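Long-range contacts in putative citrate lyase, alfa subunit (Streptococcus mutans, PDB 2HJ0), which is of uncertain function but belongs to the citrate lyase alpha-subunit family, built on two mixed beta sheets flanked by helices: residues A[206-211]-A[231-236]; A[168-173]-A[185-190]; A[407-412]-A[438-443]; A[368-373]-A[401-406]; A[315-320]-A[340-345]. One frame throughout, in Å; residues are numbered along the deposited sequence.

Interaction 1 (A[206-211]-A[231-236]); sequences VTDTLV and VDAIGD
Ile234 turns CG1 into the space between its own backbone N and carbonyl carbon (chi1 61°), which sets that carbon beside the carboxylate of Asp208, while CG2 lies anti to the carbonyl carbon and turns to the backbone of residues 206 and 207. On the other side, Asp208 OD1 lies 3.4 Å from Ile234 CG1. Asp208 CB, for its part, lies 3.7 Å from both Ile234 CG1 and Ile234 CD1. Ile234 CG2 rests 3.5 Å from Val206 O.

Two hydrogen bonds fix the loop to the strand end. Val231 N gives a straight bond to Thr207 O at 3.1 Å, the donor almost in line with the C=O. Ile234 N reaches Asp208 OD1 at 2.9 Å, with 164° at the hydrogen, yet comes down onto the carboxylate from above its plane, 78° out of it. The same OD1 is also bonded to Thr185 OG1, so two partners hold this buried oxygen. OD2 faces Asp232 O; Lys184 NZ bonds to that carbonyl and makes a long, weak ion pair with OD2.

Further back, Val206 CG1 meets Val231 CG2 at 3.7 Å, the two branched side chains crossing at a slant. The contact lies where parallel strands 202-207 and 227-230 run out of the large sheet: as the second becomes the loop leading to helix 238-241, it turns across the end of the first, with Ile52 of helix 52-58 packed on both Val206 and Val231.

Interaction 2 (A[168-173]-A[185-190]); sequences GAPSSD and TTCGSL
Pro170 offers the one ring in this contact, and its CB, CG and CD do the touching. CB and CG meet the backbone around the peptide joining Thr185 to Thr186: Pro170 CB lies 3.5 Å from Thr186 CA, with Thr185 O also against it, and Pro170 CG lies 3.8 Å from Thr186 CA. Further round the ring, Pro170 CD comes to 4.4 Å from Cys187 SG. The first torsion of Cys187 (chi1 59°) places that sulfur between its backbone N and carbonyl carbon. At the strand side, Leu190 CD2 approaches Gly168 O at 4.3 Å, a loose touch.

The loop 185-190 follows the hairpin of strands 171-172 and 178-179 and comes back past the end of strand 164-169. Ser189 N bonds to Asp330 OD1, and Leu190 N to Glu348 OE1 on strand 346-348, the edge of the second large sheet, so this loop also spans between the two sheets.

No hydrogen bond links the two segments. Pro170 has no N-H to give, and its carbonyl oxygen accepts from Thr209 OG1, while Ser189 N and Leu190 N bond to Asp330 and Glu348; what joins the pair is therefore van der Waals fit around a buried proline.

Interaction 3 (A[407-412]-A[438-443]); sequences AKMSLV and VDVVVT
Backbone hydrogen bonds come first: Val440 N to Ser410 O (2.9 Å), Val412 N to Val440 O (2.9 Å) and Val442 N to Val412 O (3.0 Å) zip the two strands in parallel register, Leu411 opposite Val440 and Val412 opposite Val441. The third donor sits above the carbonyl plane of Val412, whereas the first two lie nearly in line with theirs. Ser410 O takes a second, more bent bond from Asp439 N, with 136° at the hydrogen.

One side chain joins in just before strand 440-442 starts. Asp439 CG is anti to the carbonyl carbon, and OD2 receives Ser410 N through its anti lone pair, almost straight at 171°. Its other oxygen, OD1, forms a salt bridge with Arg453, which also bonds to Lys408 O; that arginine would be expected to stabilise the charged carboxylate. Ser410 OG turns to a different partner, Ala404 O.

The strands are neighbours in the nine-stranded mixed sheet; the axes of 409-412 and 440-442 approach to 4.7 Å, with 27° between their directions. The chain between them contains no helix, so this is a parallel connection without the helix of a beta-alpha-beta crossover.

Apolar contacts fall on the two faces. Leu411 and Val440 point the same way, Leu411 CD1 lying 3.9 Å from Val440 CB, and Leu411 CD2 reaches on to Val442 CG2; helix 251-265 covers Leu411 and Val442. On the face of Val412 and Val441, Val412 CG2 meets Val438 CG1 at 3.5 Å, the two side chains crossing at about a right angle.

Interaction 4 (A[368-373]-A[401-406]); sequences DICVLS and CDTAFA
Cys370 SG and Thr403 OG1 meet in this contact. Each takes the crowded position between backbone N and carbonyl carbon, Cys370 SG with chi1 67° and Thr403 OG1 with chi1 77°, and the torsions aim sulfur and hydroxyl at one another across the gap between strand and helix. Cys370 SG and Thr403 OG1 stand 3.5 Å apart. Cys370 CB, behind the sulfur, lies 3.9 Å from Thr403 OG1, and Cys370 SG passes on to Ala404 CA at 4.1 Å.

The apolar part belongs to Leu372, two residues further along the strand and directed to the same helix. Leu372 CD1 packs on Ala404 CB at 3.8 Å, while Leu372 CD2 touches Thr403 OG1 at 4.0 Å; the leucine and threonine side chains cross at a slant. On the strand side the hydroxyl thus meets the sulfur and both leucine methyls, and all four residues are buried.

Strand 369-372 and helix 401-406 run roughly antiparallel, 145° between their directions. The small Ala404 and Thr403 are consistent with the close approach, 8.1 Å between the axes of the two segments. Helix 400-406 packs on one face of the sheet, in alpha/beta fashion, and leads into strand 409-413, the parallel neighbour of 369-372. On its other side 369-372 borders 275-277, whose Gln277 Thr403 also reaches. Helix 351-355 packs against Asp402 and Thr403, while Phe405, pointing away from the strand, packs on Pro43 of the second subunit.

Interaction 5 (A[315-320]-A[340-345]); sequences ELLEEG and DRNAEK
Glu318 and Arg341 join the C-terminal ends of two helices, 311-318 and 333-341, beside the edge of the nine-stranded sheet. The later helix is the link of a beta-alpha-beta crossover between the parallel strands 322-327 and 346-348, and the first enters strand 322-327 through Gly320, whose positive phi ends the helix.

Polar groups meet mainly around one oxygen. Glu318 OE1 takes Arg341 NH1 at 2.6 Å in a salt bridge, sitting at the edge of the guanidinium and in its plane, but the hydrogen bond within it is weak, with only 115° at the hydrogen. The two side chains cross at about a right angle and their flat groups are turned 60° apart. In the arginine, a turn about CG-CD (chi3 -41°) bends the chain and places NE. Glu318 also touches a crystal neighbour, so its pose may owe something to the lattice.

Other groups find partners beyond the pair. Glu319 OE2 forms a salt bridge with Arg292, Lys345 NZ has a long, weak ion pair with Asp323, and Glu344 O bonds to Thr216 of the second subunit.

Beneath the salt bridge lies Leu317, buried against Val322 and Ile325 of strand 322-327. With CG anti to the backbone N, it reaches across to the loop: Leu317 CD2 lies 3.8 Å from Asn342 CB, and Leu317 CD1 lies 3.8 Å from Lys345 O.

In the fold
From the N terminus the contacts close one after another, and none nests in or crosses another. Interaction 2 closes the short hairpin loop after strand 164-169, and interaction 1 the next loop, between 202-207 and 227-230; these strands share the ten-stranded sheet, and the contacts touch, centres 8 Å apart. The chain then passes to the nine-stranded sheet. Interaction 5 ties two helix ends at its 346-348 edge, about 7 Å at nearest atoms from interaction 2. Interaction 4 lays helix 400-406 on strand 369-372, and interaction 3, directly following it, adds strand 440-442 beside 409-413. Interactions 3 and 4 touch, while interactions 1 and 3 lie 41 Å apart between centres.

Interaction 1 (A[206-211]-A[231-236])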
# COMPACT_ATOMS: atom_id res chain seq x y z
N VAL A 206 -14.25 -11.05 -5.03
CA VAL A 206 -15.65 -11.49 -5.06
C VAL A 206 -16.38 -10.78 -3.93
O VAL A 206 -16.14 -11.06 -2.74
CB VAL A 206 -15.76 -13.02 -4.84
CG1 VAL A 206 -17.19 -13.50 -5.09
CG2 VAL A 206 -14.77 -13.74 -5.71
N THR A 207 -17.25 -9.85 -4.28
CA THR A 207 -17.95 -9.11 -3.25
C THR A 207 -19.37 -9.55 -3.07
O THR A 207 -20.00 -10.15 -3.95
CB THR A 207 -17.95 -7.60 -3.51
OG1 THR A 207 -18.40 -6.91 -2.33
CG2 THR A 207 -18.86 -7.26 -4.67
N ASP A 208 -19.88 -9.20 -1.90
CA ASP A 208 -21.22 -9.55 -1.51
C ASP A 208 -22.11 -8.35 -1.66
O ASP A 208 -23.33 -8.47 -1.76
CB ASP A 208 -21.18 -10.00 -0.06
CG ASP A 208 -22.21 -11.00 0.24
OD1 ASP A 208 -22.11 -11.64 1.32
OD2 ASP A 208 -23.13 -11.13 -0.62
N THR A 209 -21.49 -7.17 -1.65
CA THR A 209 -22.24 -5.93 -1.78
C THR A 209 -21.46 -4.96 -2.62
O THR A 209 -20.31 -4.66 -2.32
CB THR A 209 -22.54 -5.32 -0.38
OG1 THR A 209 -21.41 -4.58 0.08
CG2 THR A 209 -22.84 -6.45 0.63
N LEU A 210 -22.09 -4.48 -3.69
CA LEU A 210 -21.45 -3.54 -4.62
C LEU A 210 -21.73 -2.10 -4.22
O LEU A 210 -22.87 -1.68 -4.11
CB LEU A 210 -21.96 -3.79 -6.03
CG LEU A 210 -20.88 -3.76 -7.12
CD1 LEU A 210 -21.52 -4.02 -8.48
CD2 LEU A 210 -20.18 -2.42 -7.13
N VAL A 211 -20.67 -1.34 -4.04
CA VAL A 211 -20.79 0.04 -3.64
C VAL A 211 -20.43 1.00 -4.77
O VAL A 211 -19.58 0.70 -5.61
CB VAL A 211 -19.88 0.28 -2.42
CG1 VAL A 211 -19.77 1.77 -2.10
CG2 VAL A 211 -20.44 -0.49 -1.24
N VAL A 231 -21.82 -11.64 -5.96
CA VAL A 231 -22.59 -12.85 -5.69
C VAL A 231 -23.61 -12.60 -4.57
O VAL A 231 -23.53 -11.59 -3.88
CB VAL A 231 -21.69 -14.03 -5.28
CG1 VAL A 231 -20.84 -14.46 -6.46
CG2 VAL A 231 -20.80 -13.62 -4.10
N ASP A 232 -24.55 -13.52 -4.40
CA ASP A 232 -25.57 -13.36 -3.36
C ASP A 232 -24.98 -13.33 -1.95
O ASP A 232 -25.44 -12.56 -1.11
CB ASP A 232 -26.62 -14.48 -3.47
CG ASP A 232 -27.80 -14.26 -2.52
OD1 ASP A 232 -28.48 -13.20 -2.64
OD2 ASP A 232 -28.05 -15.14 -1.66
N ALA A 233 -23.96 -14.15 -1.70
CA ALA A 233 -23.31 -14.21 -0.38
C ALA A 233 -21.91 -14.77 -0.43
O ALA A 233 -21.69 -15.83 -1.01
CB ALA A 233 -24.15 -15.04 0.58
N ILE A 234 -20.96 -14.09 0.18
CA ILE A 234 -19.59 -14.57 0.18
C ILE A 234 -19.29 -15.28 1.48
O ILE A 234 -18.35 -16.06 1.57
CB ILE A 234 -18.61 -13.42 0.02
CG1 ILE A 234 -18.77 -12.45 1.18
CG2 ILE A 234 -18.87 -12.71 -1.29
CD1 ILE A 234 -17.90 -11.24 1.07
N GLY A 235 -20.11 -15.02 2.48
CA GLY A 235 -19.91 -15.67 3.76
C GLY A 235 -21.21 -15.89 4.50
O GLY A 235 -22.22 -15.26 4.19
N ASP A 236 -21.18 -16.78 5.48
CA ASP A 236 -22.37 -17.08 6.27
C ASP A 236 -22.79 -15.87 7.09
O ASP A 236 -21.98 -15.29 7.81
CB ASP A 236 -22.09 -18.27 7.19
CG ASP A 236 -23.35 -18.96 7.66
OD1 ASP A 236 -24.23 -18.27 8.24
OD2 ASP A 236 -23.46 -20.19 7.44

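Interaction 2 (A[168-173]-A[185-190])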
# COMPACT_ATOMS: atom_id res chain seq x y z
N GLY A 168 -12.19 -12.60 -1.19
CA GLY A 168 -13.53 -12.18 -0.82
C GLY A 168 -13.48 -10.83 -0.13
O GLY A 168 -12.59 -10.60 0.69
N ALA A 169 -14.38 -9.92 -0.47
CA ALA A 169 -14.41 -8.60 0.15
C ALA A 169 -15.85 -8.22 0.45
O ALA A 169 -16.71 -8.20 -0.45
CB ALA A 169 -13.79 -7.57 -0.75
N PRO A 170 -16.15 -7.94 1.72
CA PRO A 170 -17.52 -7.57 2.09
C PRO A 170 -18.06 -6.33 1.37
O PRO A 170 -19.26 -6.05 1.42
CB PRO A 170 -17.44 -7.39 3.61
CG PRO A 170 -16.02 -7.08 3.86
CD PRO A 170 -15.30 -8.02 2.91
N SER A 171 -17.18 -5.58 0.71
CA SER A 171 -17.60 -4.41 -0.06
C SER A 171 -16.55 -4.07 -1.12
O SER A 171 -15.36 -4.31 -0.93
CB SER A 171 -17.85 -3.19 0.85
OG SER A 171 -16.69 -2.77 1.55
N SER A 172 -17.00 -3.51 -2.24
CA SER A 172 -16.11 -3.16 -3.33
C SER A 172 -16.85 -2.38 -4.41
O SER A 172 -18.05 -2.58 -4.60
CB SER A 172 -15.52 -4.43 -3.93
OG SER A 172 -14.85 -4.16 -5.16
N ASP A 173 -16.17 -1.47 -5.11
CA ASP A 173 -16.85 -0.77 -6.20
C ASP A 173 -16.61 -1.59 -7.45
O ASP A 173 -16.00 -2.66 -7.38
CB ASP A 173 -16.32 0.66 -6.39
CG ASP A 173 -14.80 0.74 -6.43
OD1 ASP A 173 -14.17 -0.16 -7.04
OD2 ASP A 173 -14.26 1.72 -5.86
N THR A 185 -21.67 -8.62 5.01
CA THR A 185 -20.90 -9.75 5.49
C THR A 185 -19.47 -9.31 5.72
O THR A 185 -18.56 -9.73 5.00
CB THR A 185 -20.89 -10.88 4.45
OG1 THR A 185 -22.22 -11.09 3.96
CG2 THR A 185 -20.37 -12.16 5.07
N THR A 186 -19.27 -8.46 6.72
CA THR A 186 -17.94 -7.94 7.05
C THR A 186 -17.07 -8.91 7.83
O THR A 186 -17.55 -9.91 8.35
CB THR A 186 -18.05 -6.65 7.89
OG1 THR A 186 -18.60 -6.97 9.18
CG2 THR A 186 -18.96 -5.63 7.20
N CYS A 187 -15.78 -8.62 7.91
CA CYS A 187 -14.86 -9.47 8.66
C CYS A 187 -13.76 -8.61 9.28
O CYS A 187 -12.85 -9.11 9.93
CB CYS A 187 -14.22 -10.50 7.74
SG CYS A 187 -13.31 -9.73 6.40
N GLY A 188 -13.86 -7.30 9.06
CA GLY A 188 -12.88 -6.39 9.60
C GLY A 188 -11.61 -6.30 8.76
O GLY A 188 -11.66 -6.01 7.57
N SER A 189 -10.47 -6.54 9.40
CA SER A 189 -9.20 -6.48 8.71
C SER A 189 -9.11 -7.46 7.55
O SER A 189 -9.84 -8.46 7.48
CB SER A 189 -8.07 -6.76 9.69
OG SER A 189 -6.84 -6.83 8.99
N LEU A 190 -8.20 -7.16 6.62
CA LEU A 190 -7.96 -7.99 5.44
C LEU A 190 -6.46 -8.18 5.25
O LEU A 190 -5.99 -8.30 4.12
CB LEU A 190 -8.54 -7.33 4.20
CG LEU A 190 -10.06 -7.42 4.08
CD1 LEU A 190 -10.49 -6.69 2.82
CD2 LEU A 190 -10.49 -8.89 4.03

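Interaction 3 (A[407-412]-A[438-443])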
# COMPACT_ATOMS: atom_id res chain seq x y z
N ALA A 407 9.14 -11.51 19.76
CA ALA A 407 8.88 -11.02 21.11
C ALA A 407 10.10 -11.06 22.04
O ALA A 407 10.92 -11.97 21.95
CB ALA A 407 7.73 -11.81 21.72
N LYS A 408 10.21 -10.06 22.90
CA LYS A 408 11.31 -9.97 23.84
C LYS A 408 11.16 -11.12 24.80
O LYS A 408 12.13 -11.69 25.26
CB LYS A 408 11.23 -8.69 24.66
CG LYS A 408 11.26 -7.38 23.90
CD LYS A 408 12.61 -7.09 23.31
CE LYS A 408 12.69 -5.63 22.92
NZ LYS A 408 11.61 -5.23 21.97
N MSE A 409 9.92 -11.44 25.13
CA MSE A 409 9.66 -12.54 26.05
C MSE A 409 8.42 -13.32 25.65
O MSE A 409 7.30 -12.81 25.68
CB MSE A 409 9.50 -12.01 27.47
CG MSE A 409 9.18 -13.08 28.49
SE MSE A 409 9.05 -12.30 30.26
CE MSE A 409 7.31 -11.50 30.11
N SER A 410 8.65 -14.57 25.27
CA SER A 410 7.58 -15.46 24.83
C SER A 410 7.02 -16.33 25.95
O SER A 410 7.76 -17.04 26.62
CB SER A 410 8.08 -16.36 23.71
OG SER A 410 8.14 -15.65 22.49
N LEU A 411 5.71 -16.26 26.14
CA LEU A 411 5.05 -17.07 27.15
C LEU A 411 4.20 -18.13 26.47
O LEU A 411 3.42 -17.82 25.58
CB LEU A 411 4.15 -16.23 28.05
CG LEU A 411 4.73 -15.88 29.41
CD1 LEU A 411 5.96 -14.99 29.20
CD2 LEU A 411 3.68 -15.17 30.25
N VAL A 412 4.36 -19.37 26.89
CA VAL A 412 3.56 -20.46 26.34
C VAL A 412 2.80 -21.04 27.54
O VAL A 412 3.36 -21.77 28.37
CB VAL A 412 4.43 -21.56 25.67
CG1 VAL A 412 3.58 -22.75 25.29
CG2 VAL A 412 5.11 -21.00 24.42
N VAL A 438 10.94 -20.08 22.97
CA VAL A 438 10.05 -20.11 24.11
C VAL A 438 10.85 -19.72 25.34
O VAL A 438 11.83 -20.38 25.69
CB VAL A 438 9.43 -21.50 24.28
CG1 VAL A 438 8.46 -21.50 25.44
CG2 VAL A 438 8.73 -21.90 22.99
N ASP A 439 10.43 -18.64 25.99
CA ASP A 439 11.12 -18.14 27.17
C ASP A 439 10.55 -18.64 28.48
O ASP A 439 11.30 -19.10 29.35
CB ASP A 439 11.10 -16.61 27.16
CG ASP A 439 11.82 -16.04 25.96
OD1 ASP A 439 13.01 -16.35 25.79
OD2 ASP A 439 11.20 -15.27 25.17
N VAL A 440 9.24 -18.54 28.63
CA VAL A 440 8.60 -18.96 29.87
C VAL A 440 7.36 -19.77 29.59
O VAL A 440 6.53 -19.40 28.76
CB VAL A 440 8.19 -17.76 30.73
CG1 VAL A 440 7.62 -18.25 32.06
CG2 VAL A 440 9.38 -16.83 30.94
N VAL A 441 7.23 -20.87 30.31
CA VAL A 441 6.08 -21.74 30.18
C VAL A 441 5.24 -21.60 31.46
O VAL A 441 5.79 -21.61 32.56
CB VAL A 441 6.53 -23.21 29.98
CG1 VAL A 441 5.36 -24.16 30.12
CG2 VAL A 441 7.16 -23.37 28.62
N VAL A 442 3.93 -21.46 31.31
CA VAL A 442 3.04 -21.31 32.46
C VAL A 442 1.97 -22.41 32.49
O VAL A 442 1.30 -22.66 31.49
CB VAL A 442 2.34 -19.93 32.43
CG1 VAL A 442 1.48 -19.75 33.67
CG2 VAL A 442 3.38 -18.83 32.34
N THR A 443 1.83 -23.05 33.65
CA THR A 443 0.84 -24.12 33.85
C THR A 443 0.07 -23.85 35.14
O THR A 443 0.27 -22.82 35.77
CB THR A 443 1.52 -25.49 33.98
OG1 THR A 443 2.25 -25.54 35.21
CG2 THR A 443 2.48 -25.71 32.83

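Interaction 4 (A[368-373]-A[401-406])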
# COMPACT_ATOMS: atom_id res chain seq x y z
N ASP A 368 6.92 -6.55 22.93
CA ASP A 368 7.66 -6.88 24.15
C ASP A 368 7.29 -8.24 24.71
O ASP A 368 8.14 -8.95 25.26
CB ASP A 368 7.44 -5.83 25.26
CG ASP A 368 7.99 -4.47 24.91
OD1 ASP A 368 9.11 -4.39 24.34
OD2 ASP A 368 7.30 -3.46 25.22
N ILE A 369 6.02 -8.63 24.60
CA ILE A 369 5.64 -9.92 25.13
C ILE A 369 4.43 -10.52 24.40
O ILE A 369 3.56 -9.80 23.92
CB ILE A 369 5.38 -9.82 26.67
CG1 ILE A 369 5.36 -11.20 27.29
CG2 ILE A 369 4.05 -9.11 26.94
CD1 ILE A 369 4.02 -11.91 27.14
N CYS A 370 4.41 -11.84 24.29
CA CYS A 370 3.30 -12.52 23.65
C CYS A 370 2.90 -13.72 24.51
O CYS A 370 3.75 -14.35 25.17
CB CYS A 370 3.68 -12.97 22.23
SG CYS A 370 4.97 -14.28 22.13
N VAL A 371 1.61 -14.02 24.51
CA VAL A 371 1.05 -15.12 25.27
C VAL A 371 0.49 -16.13 24.26
O VAL A 371 -0.49 -15.85 23.58
CB VAL A 371 -0.08 -14.61 26.20
CG1 VAL A 371 -0.58 -15.74 27.09
CG2 VAL A 371 0.44 -13.45 27.06
N LEU A 372 1.12 -17.29 24.18
CA LEU A 372 0.72 -18.33 23.24
C LEU A 372 0.23 -19.60 23.92
O LEU A 372 0.51 -19.83 25.10
CB LEU A 372 1.91 -18.69 22.35
CG LEU A 372 2.53 -17.47 21.69
CD1 LEU A 372 3.86 -17.82 21.06
CD2 LEU A 372 1.55 -16.95 20.66
N SER A 373 -0.48 -20.45 23.17
CA SER A 373 -0.97 -21.70 23.74
C SER A 373 -0.23 -22.84 23.06
O SER A 373 0.65 -22.60 22.24
CB SER A 373 -2.48 -21.85 23.54
OG SER A 373 -2.80 -21.60 22.19
N CYS A 401 5.31 -19.54 15.79
CA CYS A 401 6.76 -19.47 15.75
C CYS A 401 7.22 -18.06 15.35
O CYS A 401 8.35 -17.69 15.62
CB CYS A 401 7.34 -20.50 14.78
SG CYS A 401 7.23 -20.09 13.02
N ASP A 402 6.34 -17.29 14.71
CA ASP A 402 6.67 -15.93 14.29
C ASP A 402 6.88 -14.98 15.45
O ASP A 402 7.96 -14.44 15.65
CB ASP A 402 5.55 -15.32 13.43
CG ASP A 402 5.53 -15.84 12.03
OD1 ASP A 402 6.63 -16.00 11.42
OD2 ASP A 402 4.42 -16.08 11.51
N THR A 403 5.83 -14.75 16.22
CA THR A 403 5.94 -13.83 17.33
C THR A 403 6.82 -14.43 18.42
O THR A 403 7.59 -13.72 19.08
CB THR A 403 4.56 -13.50 17.91
OG1 THR A 403 4.12 -14.59 18.70
CG2 THR A 403 3.58 -13.27 16.80
N ALA A 404 6.71 -15.73 18.63
CA ALA A 404 7.51 -16.37 19.65
C ALA A 404 8.96 -15.95 19.48
O ALA A 404 9.69 -15.79 20.45
CB ALA A 404 7.40 -17.88 19.57
N PHE A 405 9.38 -15.77 18.24
CA PHE A 405 10.75 -15.37 18.03
C PHE A 405 10.97 -13.87 18.20
O PHE A 405 11.89 -13.46 18.90
CB PHE A 405 11.23 -15.83 16.65
CG PHE A 405 12.57 -15.28 16.26
CD1 PHE A 405 12.68 -14.06 15.61
CD2 PHE A 405 13.74 -15.98 16.55
CE1 PHE A 405 13.91 -13.55 15.27
CE2 PHE A 405 14.98 -15.47 16.21
CZ PHE A 405 15.06 -14.25 15.57
N ALA A 406 10.13 -13.06 17.57
CA ALA A 406 10.29 -11.62 17.63
C ALA A 406 10.15 -11.05 19.03
O ALA A 406 10.94 -10.20 19.43
CB ALA A 406 9.31 -10.96 16.71

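Interaction 5 (A[315-320]-A[340-345])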
# COMPACT_ATOMS: atom_id res chain seq x y z
N GLU A 315 -11.88 -3.20 24.23
CA GLU A 315 -12.23 -2.74 25.57
C GLU A 315 -11.06 -1.91 26.11
O GLU A 315 -11.26 -0.78 26.53
CB GLU A 315 -12.48 -3.94 26.48
CG GLU A 315 -13.71 -3.84 27.37
CD GLU A 315 -14.95 -4.52 26.79
OE1 GLU A 315 -15.60 -3.95 25.88
OE2 GLU A 315 -15.27 -5.63 27.24
N LEU A 316 -9.85 -2.46 26.08
CA LEU A 316 -8.69 -1.74 26.58
C LEU A 316 -8.37 -0.46 25.83
O LEU A 316 -7.90 0.52 26.42
CB LEU A 316 -7.46 -2.64 26.56
CG LEU A 316 -7.39 -3.78 27.59
CD1 LEU A 316 -6.17 -4.64 27.27
CD2 LEU A 316 -7.29 -3.22 29.01
N LEU A 317 -8.60 -0.46 24.52
CA LEU A 317 -8.32 0.72 23.70
C LEU A 317 -9.27 1.86 24.08
O LEU A 317 -8.92 3.03 23.97
CB LEU A 317 -8.47 0.39 22.21
CG LEU A 317 -8.21 1.58 21.29
CD1 LEU A 317 -6.71 1.76 21.11
CD2 LEU A 317 -8.89 1.39 19.94
N GLU A 318 -10.48 1.51 24.51
CA GLU A 318 -11.46 2.51 24.88
C GLU A 318 -11.22 3.03 26.30
O GLU A 318 -11.40 4.21 26.57
CB GLU A 318 -12.88 1.95 24.72
CG GLU A 318 -13.08 1.26 23.37
CD GLU A 318 -14.35 1.67 22.63
OE1 GLU A 318 -14.53 1.23 21.46
OE2 GLU A 318 -15.17 2.44 23.19
N GLU A 319 -10.79 2.15 27.21
CA GLU A 319 -10.53 2.55 28.58
C GLU A 319 -9.24 3.37 28.65
O GLU A 319 -8.79 3.79 29.72
CB GLU A 319 -10.40 1.32 29.48
CG GLU A 319 -11.67 0.51 29.61
CD GLU A 319 -11.51 -0.76 30.46
OE1 GLU A 319 -12.55 -1.40 30.77
OE2 GLU A 319 -10.35 -1.11 30.81
N GLY A 320 -8.63 3.59 27.50
CA GLY A 320 -7.39 4.35 27.46
C GLY A 320 -6.20 3.62 28.05
O GLY A 320 -5.21 4.26 28.41
N ASP A 340 -13.21 0.21 12.37
CA ASP A 340 -13.80 1.32 11.66
C ASP A 340 -14.15 2.48 12.59
O ASP A 340 -13.90 3.64 12.27
CB ASP A 340 -15.05 0.84 10.92
CG ASP A 340 -15.85 1.99 10.34
OD1 ASP A 340 -15.29 2.75 9.52
OD2 ASP A 340 -17.03 2.13 10.70
N ARG A 341 -14.73 2.15 13.74
CA ARG A 341 -15.16 3.12 14.74
C ARG A 341 -14.02 3.95 15.33
O ARG A 341 -14.07 5.18 15.32
CB ARG A 341 -15.90 2.40 15.87
CG ARG A 341 -16.55 3.31 16.92
CD ARG A 341 -16.83 2.53 18.21
NE ARG A 341 -17.34 1.17 17.95
CZ ARG A 341 -16.92 0.09 18.60
NH1 ARG A 341 -16.00 0.22 19.54
NH2 ARG A 341 -17.43 -1.11 18.30
N ASN A 342 -12.99 3.28 15.84
CA ASN A 342 -11.86 3.98 16.43
C ASN A 342 -10.72 4.15 15.43
O ASN A 342 -9.56 3.84 15.74
CB ASN A 342 -11.34 3.24 17.67
CG ASN A 342 -12.43 2.96 18.70
OD1 ASN A 342 -12.81 1.82 18.90
ND2 ASN A 342 -12.93 4.01 19.35
N ALA A 343 -11.02 4.66 14.24
CA ALA A 343 -10.02 4.85 13.19
C ALA A 343 -8.72 5.42 13.73
O ALA A 343 -8.70 6.09 14.76
CB ALA A 343 -10.57 5.76 12.11
N GLU A 344 -7.63 5.15 13.01
CA GLU A 344 -6.28 5.60 13.37
C GLU A 344 -5.75 4.89 14.62
O GLU A 344 -4.64 4.37 14.60
CB GLU A 344 -6.25 7.13 13.57
CG GLU A 344 -6.17 7.58 15.01
CD GLU A 344 -7.02 8.80 15.28
OE1 GLU A 344 -6.99 9.32 16.42
OE2 GLU A 344 -7.74 9.23 14.34
N LYS A 345 -6.56 4.85 15.68
CA LYS A 345 -6.18 4.20 16.93
C LYS A 345 -6.22 2.68 16.76
O LYS A 345 -5.56 1.93 17.48
CB LYS A 345 -7.14 4.61 18.05
CG LYS A 345 -7.24 6.10 18.28
CD LYS A 345 -6.11 6.66 19.11
CE LYS A 345 -6.31 6.35 20.60
NZ LYS A 345 -5.22 6.95 21.44